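Local coordinates for protein GTP cyclohydrolase 1 type 2 homolog (Staphylococcus aureus subsp. aureus, PDB 3LNL) that is a NIF3-family protein of unknown function that binds a pair of zinc ions and forms a toroidal hexamer capped by its PII-like domains, at residues 50-56 / 360-364. The protein carries 2 engineered substitutions. Residues are numbered along the deposited sequence; the frame is centred on the assembly and turned at random. Where two conformers were deposited one is given.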
loop_
_atom_site.group_PDB
_atom_site.type_symbol
_atom_site.label_atom_id
_atom_site.label_comp_id
_atom_site.label_asym_id
_atom_site.label_seq_id
_atom_site.Cartn_x
_atom_site.Cartn_y
_atom_site.Cartn_z
ATOM N N THR B 50 -6.977 31.292 -16.471
ATOM C CA THR B 50 -5.892 32.127 -15.994
ATOM C C THR B 50 -6.475 33.481 -15.545
ATOM O O THR B 50 -7.695 33.781 -15.767
ATOM C CB THR B 50 -4.887 32.404 -17.101
ATOM O OG1 THR B 50 -5.524 33.187 -18.110
ATOM C CG2 THR B 50 -4.343 31.069 -17.704
ATOM N N LEU B 51 -5.619 34.349 -15.004
ATOM C CA LEU B 51 -6.112 35.681 -14.566
ATOM C C LEU B 51 -6.675 36.474 -15.738
ATOM O O LEU B 51 -7.701 37.187 -15.609
ATOM C CB LEU B 51 -5.023 36.493 -13.877
ATOM C CG LEU B 51 -5.390 37.807 -13.127
ATOM C CD1 LEU B 51 -6.261 37.524 -11.964
ATOM C CD2 LEU B 51 -4.098 38.508 -12.658
ATOM N N GLU B 52 -6.010 36.393 -16.894
ATOM C CA GLU B 52 -6.487 37.122 -18.090
ATOM C C GLU B 52 -7.878 36.638 -18.496
ATOM O O GLU B 52 -8.716 37.438 -18.901
ATOM C CB GLU B 52 -5.493 37.028 -19.268
ATOM C CG GLU B 52 -4.181 37.843 -19.045
ATOM C CD GLU B 52 -3.122 37.705 -20.167
ATOM O OE1 GLU B 52 -3.144 36.740 -20.982
ATOM O OE2 GLU B 52 -2.225 38.587 -20.216
ATOM N N VAL B 53 -8.153 35.341 -18.336
ATOM C CA VAL B 53 -9.474 34.817 -18.681
ATOM C C VAL B 53 -10.555 35.409 -17.739
ATOM O O VAL B 53 -11.645 35.789 -18.186
ATOM C CB VAL B 53 -9.494 33.288 -18.684
ATOM C CG1 VAL B 53 -10.975 32.730 -18.800
ATOM C CG2 VAL B 53 -8.617 32.788 -19.833
ATOM N N VAL B 54 -10.231 35.517 -16.464
ATOM C CA VAL B 54 -11.141 36.083 -15.503
ATOM C C VAL B 54 -11.412 37.564 -15.854
ATOM O O VAL B 54 -12.566 37.985 -15.848
ATOM C CB VAL B 54 -10.628 35.923 -14.044
ATOM C CG1 VAL B 54 -11.637 36.509 -13.055
ATOM C CG2 VAL B 54 -10.338 34.455 -13.749
ATOM N N ASN B 55 -10.361 38.296 -16.245
ATOM C CA ASN B 55 -10.484 39.704 -16.611
ATOM C C ASN B 55 -11.330 39.838 -17.831
ATOM O O ASN B 55 -12.098 40.784 -17.950
ATOM C CB ASN B 55 -9.113 40.332 -16.858
ATOM C CG ASN B 55 -8.321 40.545 -15.564
ATOM O OD1 ASN B 55 -8.904 40.681 -14.502
ATOM N ND2 ASN B 55 -7.009 40.670 -15.680
ATOM N N GLU B 56 -11.166 38.906 -18.764
ATOM C CA GLU B 56 -11.975 38.889 -19.991
ATOM C C GLU B 56 -13.488 38.642 -19.679
ATOM O O GLU B 56 -14.360 39.307 -20.234
ATOM C CB GLU B 56 -11.408 37.825 -20.959
ATOM C CG GLU B 56 -12.189 37.578 -22.286
ATOM C CD GLU B 56 -11.645 36.369 -23.038
ATOM O OE1 GLU B 56 -11.868 36.324 -24.227
ATOM O OE2 GLU B 56 -10.990 35.441 -22.455
ATOM N N SER B 360 -13.137 32.016 -25.126
ATOM C CA SER B 360 -12.030 32.934 -24.791
ATOM C C SER B 360 -10.999 32.931 -25.909
ATOM O O SER B 360 -10.574 31.882 -26.373
ATOM C CB SER B 360 -11.298 32.537 -23.486
ATOM O OG SER B 360 -10.111 33.345 -23.299
ATOM N N THR B 361 -10.632 34.126 -26.343
ATOM C CA THR B 361 -9.673 34.343 -27.407
ATOM C C THR B 361 -8.243 34.390 -26.890
ATOM O O THR B 361 -7.310 34.466 -27.677
ATOM C CB THR B 361 -9.948 35.735 -28.095
ATOM O OG1 THR B 361 -9.813 36.794 -27.106
ATOM C CG2 THR B 361 -11.376 35.805 -28.637
ATOM N N ILE B 362 -8.046 34.377 -25.579
ATOM C CA ILE B 362 -6.700 34.523 -25.046
ATOM C C ILE B 362 -5.857 33.252 -25.288
ATOM O O ILE B 362 -6.270 32.164 -24.958
ATOM C CB ILE B 362 -6.763 34.910 -23.575
ATOM C CG1 ILE B 362 -7.391 36.329 -23.482
ATOM C CG2 ILE B 362 -5.306 34.908 -22.928
ATOM C CD1 ILE B 362 -7.841 36.649 -22.187
ATOM N N ASN B 363 -4.669 33.404 -25.857
ATOM C CA ASN B 363 -3.733 32.307 -25.894
ATOM C C ASN B 363 -3.068 32.172 -24.523
ATOM O O ASN B 363 -2.328 33.033 -24.121
ATOM C CB ASN B 363 -2.677 32.525 -26.991
ATOM C CG ASN B 363 -1.803 31.315 -27.166
ATOM O OD1 ASN B 363 -1.325 30.744 -26.174
ATOM N ND2 ASN B 363 -1.588 30.889 -28.444
ATOM N N THR B 364 -3.336 31.083 -23.813
ATOM C CA THR B 364 -2.957 30.924 -22.437
ATOM C C THR B 364 -1.802 29.898 -22.388
ATOM O O THR B 364 -1.527 29.372 -21.359
ATOM C CB THR B 364 -4.168 30.342 -21.573
ATOM O OG1 THR B 364 -4.666 29.157 -22.182
ATOM C CG2 THR B 364 -5.317 31.338 -21.459
#
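The carboxylate of Glu56 grips an ST turn at Ser360, joining the first helix turns after strand 43-46 of the NIF3 fold to the loop that leaves strand 357-359. Followed outward, the Glu56 side chain first lays CB against Ile362 CD1, at 4.0 Å. With CG anti to the backbone N (chi1 176°) and the chain extended beyond it, the carboxylate is carried across to the loop, where CD faces Ser360, near its OG and CB, and the two oxygens divide the work. OE1 accepts the backbone N-H of Thr361 through its syn lone pair, N to OE1 3.3 Å at 159°. OE2 takes the hydroxyl of Ser360; the modelled OG to OE2 separation of 2.4 Å is very short, and its exact value is doubtful. Ser360 OG in turn accepts from the backbone N of Ile362 at 3.2 Å, the bond that closes the ST turn, so the serine hydroxyl links the buried glutamate to the loop backbone.

Ile362 fills the middle of the contact. Its CD1 lies 3.5 Å from Glu52 O and also touches Glu56 OE2.

Nearer the start of the helix, Val53 CG2 touches both Ser360 OG and Thr364 CG2, and Val53 and Ser360 both rest on Leu44 of the neighbouring strand. Thr364 N is hydrogen-bonded to Tyr331 OH. The Thr364 side chain is about 7 Å from that of zinc ligand His69. At the N-cap, Thr50 OG1 weakly accepts from Val53 N and touches Thr364 CG2 at 3.8 Å.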